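Proteolytically activated form of PPO4 Tyrosinase (Agaricus bisporus var. bisporus H97, PDB 4OUA) uses a pair of copper ions to hydroxylate monophenols and oxidise the resulting o-diphenols to o-quinones, the first step of melanin synthesis. Local coordinates at residues V72-L85 against V301-P315. Numbering follows the deposited sequence.
Sequences VPYESGYCTHSQVL and VTQGPEREGSMGFAP. With CU1 (copper (I) ion), chain C.
Met-311 reaches between Val-72 and the ring of Tyr-78, and its sulfur sits over one face of that ring: SD is 3.9 Å from the ring centroid and 29° off the normal, a Met-aromatic contact. Its chain runs straight as far as SD, with CG anti to the backbone N (chi1 177°); CG therefore lies beside Val-72, and the bend at the last torsion brings CE to the carbonyl O of Ser-76. The backbone fixes this insertion, since Met-311 N donates to Gly-77 O at 2.6 Å. Close by, Tyr-74 offers a ring face to Pro-315, whose CD stands 3.8 Å from the centroid in a CH-pi contact, the two side chains crossing at about a right angle. At the other end, Leu-85 sets CD1 3.5 Å from Phe-313 CE2, while its other branch, CD2, meets Val-301 CG1.

Polar groups join the segments beside the copper ligand His-81. Ser-82 OG donates to Glu-308 OE2 at 2.6 Å, meeting the carboxylate on its anti side and 28° out of plane; the same hydroxyl also bonds to His-235. Within 301-315, Gly-309 N donates to Glu-306 OE1 at 2.7 Å, which ties the carboxylate to its own loop, while the amide plane of Gln-83 stands almost perpendicular to the Glu-306 carboxylate.

Cys-79 SG is covalently joined to His-81 CE1, the Cys-His thioether found in fungal tyrosinases, and His-81 NE2 binds a copper ion with His-56 and His-90. The chemistry thus implies a loop hydrogen-bonded to 301-315 at two points, through Gly-77 two residues before Cys-79 and Ser-82 just after His-81, which probably helps to steady this copper ligand.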
loop_
_atom_site.group_PDB
_atom_site.type_symbol
_atom_site.label_atom_id
_atom_site.label_comp_id
_atom_site.label_asym_id
_atom_site.label_seq_id
_atom_site.Cartn_x
_atom_site.Cartn_y
_atom_site.Cartn_z
ATOM N N VAL A 72 -20.252 -9.103 11.645
ATOM C CA VAL A 72 -20.021 -8.153 10.564
ATOM C C VAL A 72 -21.200 -8.129 9.595
ATOM O O VAL A 72 -21.770 -9.174 9.276
ATOM C CB VAL A 72 -18.730 -8.481 9.794
ATOM C CG1 VAL A 72 -17.511 -8.140 10.635
ATOM C CG2 VAL A 72 -18.714 -9.946 9.389
ATOM N N PRO A 73 -21.564 -6.928 9.120
ATOM C CA PRO A 73 -22.737 -6.705 8.266
ATOM C C PRO A 73 -22.642 -7.356 6.888
ATOM O O PRO A 73 -23.608 -7.297 6.128
ATOM C CB PRO A 73 -22.783 -5.179 8.131
ATOM C CG PRO A 73 -21.376 -4.743 8.350
ATOM C CD PRO A 73 -20.830 -5.680 9.384
ATOM N N TYR A 74 -21.505 -7.966 6.570
ATOM C CA TYR A 74 -21.310 -8.533 5.241
ATOM C C TYR A 74 -20.051 -9.390 5.180
ATOM O O TYR A 74 -18.968 -8.942 5.552
ATOM C CB TYR A 74 -21.240 -7.412 4.201
ATOM C CG TYR A 74 -21.492 -7.855 2.779
ATOM C CD1 TYR A 74 -22.762 -8.232 2.366
ATOM C CD2 TYR A 74 -20.465 -7.877 1.843
ATOM C CE1 TYR A 74 -23.002 -8.633 1.063
ATOM C CE2 TYR A 74 -20.695 -8.274 0.539
ATOM C CZ TYR A 74 -21.965 -8.650 0.155
ATOM O OH TYR A 74 -22.202 -9.046 -1.142
ATOM N N GLU A 75 -20.201 -10.626 4.711
ATOM C CA GLU A 75 -19.071 -11.539 4.598
ATOM C C GLU A 75 -18.307 -11.299 3.303
ATOM O O GLU A 75 -18.732 -11.724 2.228
ATOM C CB GLU A 75 -19.535 -12.994 4.671
ATOM C CG GLU A 75 -18.395 -14.001 4.695
ATOM C CD GLU A 75 -18.879 -15.437 4.747
ATOM O OE1 GLU A 75 -20.097 -15.661 4.580
ATOM O OE2 GLU A 75 -18.043 -16.340 4.957
ATOM N N SER A 76 -17.174 -10.615 3.418
ATOM C CA SER A 76 -16.340 -10.286 2.271
ATOM C C SER A 76 -15.048 -9.637 2.748
ATOM O O SER A 76 -14.735 -9.668 3.939
ATOM C CB SER A 76 -17.086 -9.358 1.309
ATOM O OG SER A 76 -16.285 -9.028 0.188
ATOM N N GLY A 77 -14.297 -9.050 1.822
ATOM C CA GLY A 77 -13.076 -8.350 2.175
ATOM C C GLY A 77 -13.369 -7.085 2.957
ATOM O O GLY A 77 -14.525 -6.690 3.104
ATOM N N TYR A 78 -12.321 -6.451 3.471
ATOM C CA TYR A 78 -12.469 -5.192 4.192
ATOM C C TYR A 78 -12.322 -4.000 3.256
ATOM O O TYR A 78 -12.964 -2.968 3.451
ATOM C CB TYR A 78 -11.439 -5.080 5.319
ATOM C CG TYR A 78 -11.912 -5.570 6.667
ATOM C CD1 TYR A 78 -12.965 -4.947 7.324
ATOM C CD2 TYR A 78 -11.283 -6.634 7.300
ATOM C CE1 TYR A 78 -13.393 -5.385 8.563
ATOM C CE2 TYR A 78 -11.703 -7.078 8.539
ATOM C CZ TYR A 78 -12.757 -6.449 9.167
ATOM O OH TYR A 78 -13.177 -6.889 10.401
ATOM N N CYS A 79 -11.472 -4.152 2.242
ATOM C CA CYS A 79 -11.111 -3.046 1.361
ATOM C C CYS A 79 -12.326 -2.432 0.683
ATOM O O CYS A 79 -13.237 -3.136 0.249
ATOM C CB CYS A 79 -10.101 -3.503 0.303
ATOM S SG CYS A 79 -10.749 -4.654 -0.930
ATOM N N THR A 80 -12.328 -1.107 0.607
ATOM C CA THR A 80 -13.419 -0.367 -0.004
ATOM C C THR A 80 -13.070 0.003 -1.439
ATOM O O THR A 80 -12.117 0.742 -1.684
ATOM C CB THR A 80 -13.742 0.904 0.789
ATOM O OG1 THR A 80 -12.579 1.739 0.838
ATOM C CG2 THR A 80 -14.163 0.549 2.205
ATOM N N HIS A 81 -13.844 -0.518 -2.384
ATOM C CA HIS A 81 -13.574 -0.295 -3.797
ATOM C C HIS A 81 -14.838 0.155 -4.520
ATOM O O HIS A 81 -15.938 -0.288 -4.192
ATOM C CB HIS A 81 -13.009 -1.567 -4.436
ATOM C CG HIS A 81 -11.836 -2.141 -3.700
ATOM N ND1 HIS A 81 -11.925 -3.282 -2.935
ATOM C CD2 HIS A 81 -10.552 -1.723 -3.604
ATOM C CE1 HIS A 81 -10.745 -3.547 -2.402
ATOM N NE2 HIS A 81 -9.893 -2.614 -2.792
ATOM N N SER A 82 -14.670 1.042 -5.497
ATOM C CA SER A 82 -15.790 1.580 -6.264
ATOM C C SER A 82 -16.697 2.459 -5.406
ATOM O O SER A 82 -17.863 2.674 -5.737
ATOM C CB SER A 82 -16.602 0.445 -6.892
ATOM O OG SER A 82 -15.772 -0.406 -7.661
ATOM N N GLN A 83 -16.155 2.967 -4.304
ATOM C CA GLN A 83 -16.924 3.809 -3.394
ATOM C C GLN A 83 -16.101 4.994 -2.893
ATOM O O GLN A 83 -14.878 5.018 -3.034
ATOM C CB GLN A 83 -17.437 2.985 -2.213
ATOM C CG GLN A 83 -16.411 2.026 -1.645
ATOM C CD GLN A 83 -16.726 1.622 -0.221
ATOM O OE1 GLN A 83 -17.010 2.470 0.622
ATOM N NE2 GLN A 83 -16.679 0.324 0.055
ATOM N N VAL A 84 -16.783 5.969 -2.298
ATOM C CA VAL A 84 -16.157 7.224 -1.890
ATOM C C VAL A 84 -15.072 7.055 -0.828
ATOM O O VAL A 84 -14.252 7.951 -0.628
ATOM C CB VAL A 84 -17.206 8.217 -1.350
ATOM C CG1 VAL A 84 -18.087 8.728 -2.478
ATOM C CG2 VAL A 84 -18.044 7.566 -0.260
ATOM N N LEU A 85 -15.063 5.910 -0.154
ATOM C CA LEU A 85 -14.144 5.695 0.959
ATOM C C LEU A 85 -12.822 5.064 0.534
ATOM O O LEU A 85 -11.961 4.811 1.374
ATOM C CB LEU A 85 -14.800 4.819 2.028
ATOM C CG LEU A 85 -15.993 5.429 2.763
ATOM C CD1 LEU A 85 -16.427 4.526 3.901
ATOM C CD2 LEU A 85 -15.651 6.822 3.272
ATOM N N VAL A 301 -14.005 13.847 1.545
ATOM C CA VAL A 301 -15.016 12.814 1.341
ATOM C C VAL A 301 -16.435 13.365 1.235
ATOM O O VAL A 301 -16.860 14.174 2.058
ATOM C CB VAL A 301 -14.990 11.777 2.484
ATOM C CG1 VAL A 301 -16.005 10.670 2.222
ATOM C CG2 VAL A 301 -13.589 11.203 2.654
ATOM N N THR A 302 -17.159 12.914 0.216
ATOM C CA THR A 302 -18.575 13.234 0.073
ATOM C C THR A 302 -19.401 11.957 0.194
ATOM O O THR A 302 -18.859 10.852 0.156
ATOM C CB THR A 302 -18.883 13.921 -1.271
ATOM O OG1 THR A 302 -18.713 12.985 -2.343
ATOM C CG2 THR A 302 -17.961 15.113 -1.487
ATOM N N GLN A 303 -20.712 12.113 0.339
ATOM C CA GLN A 303 -21.599 10.974 0.547
ATOM C C GLN A 303 -21.727 10.099 -0.699
ATOM O O GLN A 303 -21.680 10.590 -1.827
ATOM C CB GLN A 303 -22.979 11.461 0.989
ATOM C CG GLN A 303 -24.026 10.368 1.057
ATOM C CD GLN A 303 -25.318 10.847 1.683
ATOM O OE1 GLN A 303 -25.315 11.745 2.524
ATOM N NE2 GLN A 303 -26.431 10.250 1.272
ATOM N N GLY A 304 -21.890 8.796 -0.482
ATOM C CA GLY A 304 -22.022 7.841 -1.567
ATOM C C GLY A 304 -22.386 6.456 -1.059
ATOM O O GLY A 304 -22.121 6.126 0.098
ATOM N N PRO A 305 -23.002 5.637 -1.923
ATOM C CA PRO A 305 -23.466 4.290 -1.568
ATOM C C PRO A 305 -22.384 3.216 -1.665
ATOM O O PRO A 305 -21.418 3.373 -2.412
ATOM C CB PRO A 305 -24.566 4.032 -2.595
ATOM C CG PRO A 305 -24.099 4.774 -3.807
ATOM C CD PRO A 305 -23.396 6.010 -3.294
ATOM N N GLU A 306 -22.555 2.136 -0.908
ATOM C CA GLU A 306 -21.682 0.971 -1.004
ATOM C C GLU A 306 -22.173 0.045 -2.110
ATOM O O GLU A 306 -23.114 -0.723 -1.913
ATOM C CB GLU A 306 -21.629 0.218 0.327
ATOM C CG GLU A 306 -20.919 -1.132 0.257
ATOM C CD GLU A 306 -19.405 -1.005 0.217
ATOM O OE1 GLU A 306 -18.773 -1.624 -0.667
ATOM O OE2 GLU A 306 -18.844 -0.294 1.077
ATOM N N ARG A 307 -21.535 0.119 -3.272
ATOM C CA ARG A 307 -22.000 -0.622 -4.440
ATOM C C ARG A 307 -21.476 -2.057 -4.491
ATOM O O ARG A 307 -22.252 -2.994 -4.677
ATOM C CB ARG A 307 -21.619 0.130 -5.718
ATOM C CG ARG A 307 -22.558 1.291 -6.027
ATOM C CD ARG A 307 -22.039 2.179 -7.147
ATOM N NE ARG A 307 -21.021 3.115 -6.681
ATOM C CZ ARG A 307 -20.505 4.087 -7.426
ATOM N NH1 ARG A 307 -20.915 4.253 -8.677
ATOM N NH2 ARG A 307 -19.581 4.894 -6.921
ATOM N N GLU A 308 -20.169 -2.234 -4.324
ATOM C CA GLU A 308 -19.585 -3.573 -4.353
ATOM C C GLU A 308 -19.943 -4.372 -3.104
ATOM O O GLU A 308 -20.450 -5.491 -3.195
ATOM C CB GLU A 308 -18.064 -3.502 -4.497
ATOM C CG GLU A 308 -17.581 -3.036 -5.858
ATOM C CD GLU A 308 -16.162 -3.486 -6.151
ATOM O OE1 GLU A 308 -15.679 -4.413 -5.466
ATOM O OE2 GLU A 308 -15.531 -2.916 -7.066
ATOM N N GLY A 309 -19.671 -3.792 -1.939
ATOM C CA GLY A 309 -19.919 -4.458 -0.674
ATOM C C GLY A 309 -18.631 -4.932 -0.028
ATOM O O GLY A 309 -17.816 -5.597 -0.666
ATOM N N SER A 310 -18.443 -4.582 1.239
ATOM C CA SER A 310 -17.259 -4.994 1.984
ATOM C C SER A 310 -17.671 -5.401 3.394
ATOM O O SER A 310 -18.814 -5.190 3.790
ATOM C CB SER A 310 -16.224 -3.871 2.025
ATOM O OG SER A 310 -16.706 -2.770 2.774
ATOM N N MET A 311 -16.752 -5.977 4.159
ATOM C CA MET A 311 -17.112 -6.474 5.484
ATOM C C MET A 311 -17.440 -5.323 6.442
ATOM O O MET A 311 -17.910 -5.545 7.557
ATOM C CB MET A 311 -15.983 -7.354 6.044
ATOM C CG MET A 311 -16.196 -7.888 7.470
ATOM S SD MET A 311 -14.849 -8.932 8.084
ATOM C CE MET A 311 -15.259 -10.520 7.332
ATOM N N GLY A 312 -17.201 -4.091 6.006
ATOM C CA GLY A 312 -17.556 -2.937 6.808
ATOM C C GLY A 312 -18.951 -2.453 6.465
ATOM O O GLY A 312 -19.718 -2.060 7.345
ATOM N N PHE A 313 -19.283 -2.490 5.179
ATOM C CA PHE A 313 -20.572 -1.996 4.709
ATOM C C PHE A 313 -21.224 -2.947 3.713
ATOM O O PHE A 313 -20.601 -3.356 2.734
ATOM C CB PHE A 313 -20.415 -0.618 4.064
ATOM C CG PHE A 313 -19.565 0.330 4.855
ATOM C CD1 PHE A 313 -20.074 0.971 5.972
ATOM C CD2 PHE A 313 -18.259 0.588 4.476
ATOM C CE1 PHE A 313 -19.293 1.848 6.702
ATOM C CE2 PHE A 313 -17.473 1.464 5.198
ATOM C CZ PHE A 313 -17.992 2.095 6.313
ATOM N N ALA A 314 -22.482 -3.290 3.965
ATOM C CA ALA A 314 -23.254 -4.099 3.032
ATOM C C ALA A 314 -23.674 -3.252 1.836
ATOM O O ALA A 314 -23.765 -2.029 1.941
ATOM C CB ALA A 314 -24.468 -4.695 3.719
ATOM N N PRO A 315 -23.935 -3.903 0.693
ATOM C CA PRO A 315 -24.294 -3.197 -0.542
ATOM C C PRO A 315 -25.575 -2.381 -0.395
ATOM O O PRO A 315 -26.620 -2.930 -0.050
ATOM C CB PRO A 315 -24.478 -4.333 -1.555
ATOM C CG PRO A 315 -24.779 -5.536 -0.727
ATOM C CD PRO A 315 -23.979 -5.365 0.527
HETATM CU CU CU1 C . -8.023 -2.214 -1.920
HETATM O O HOH W 1 -7.076 -2.601 -4.107
#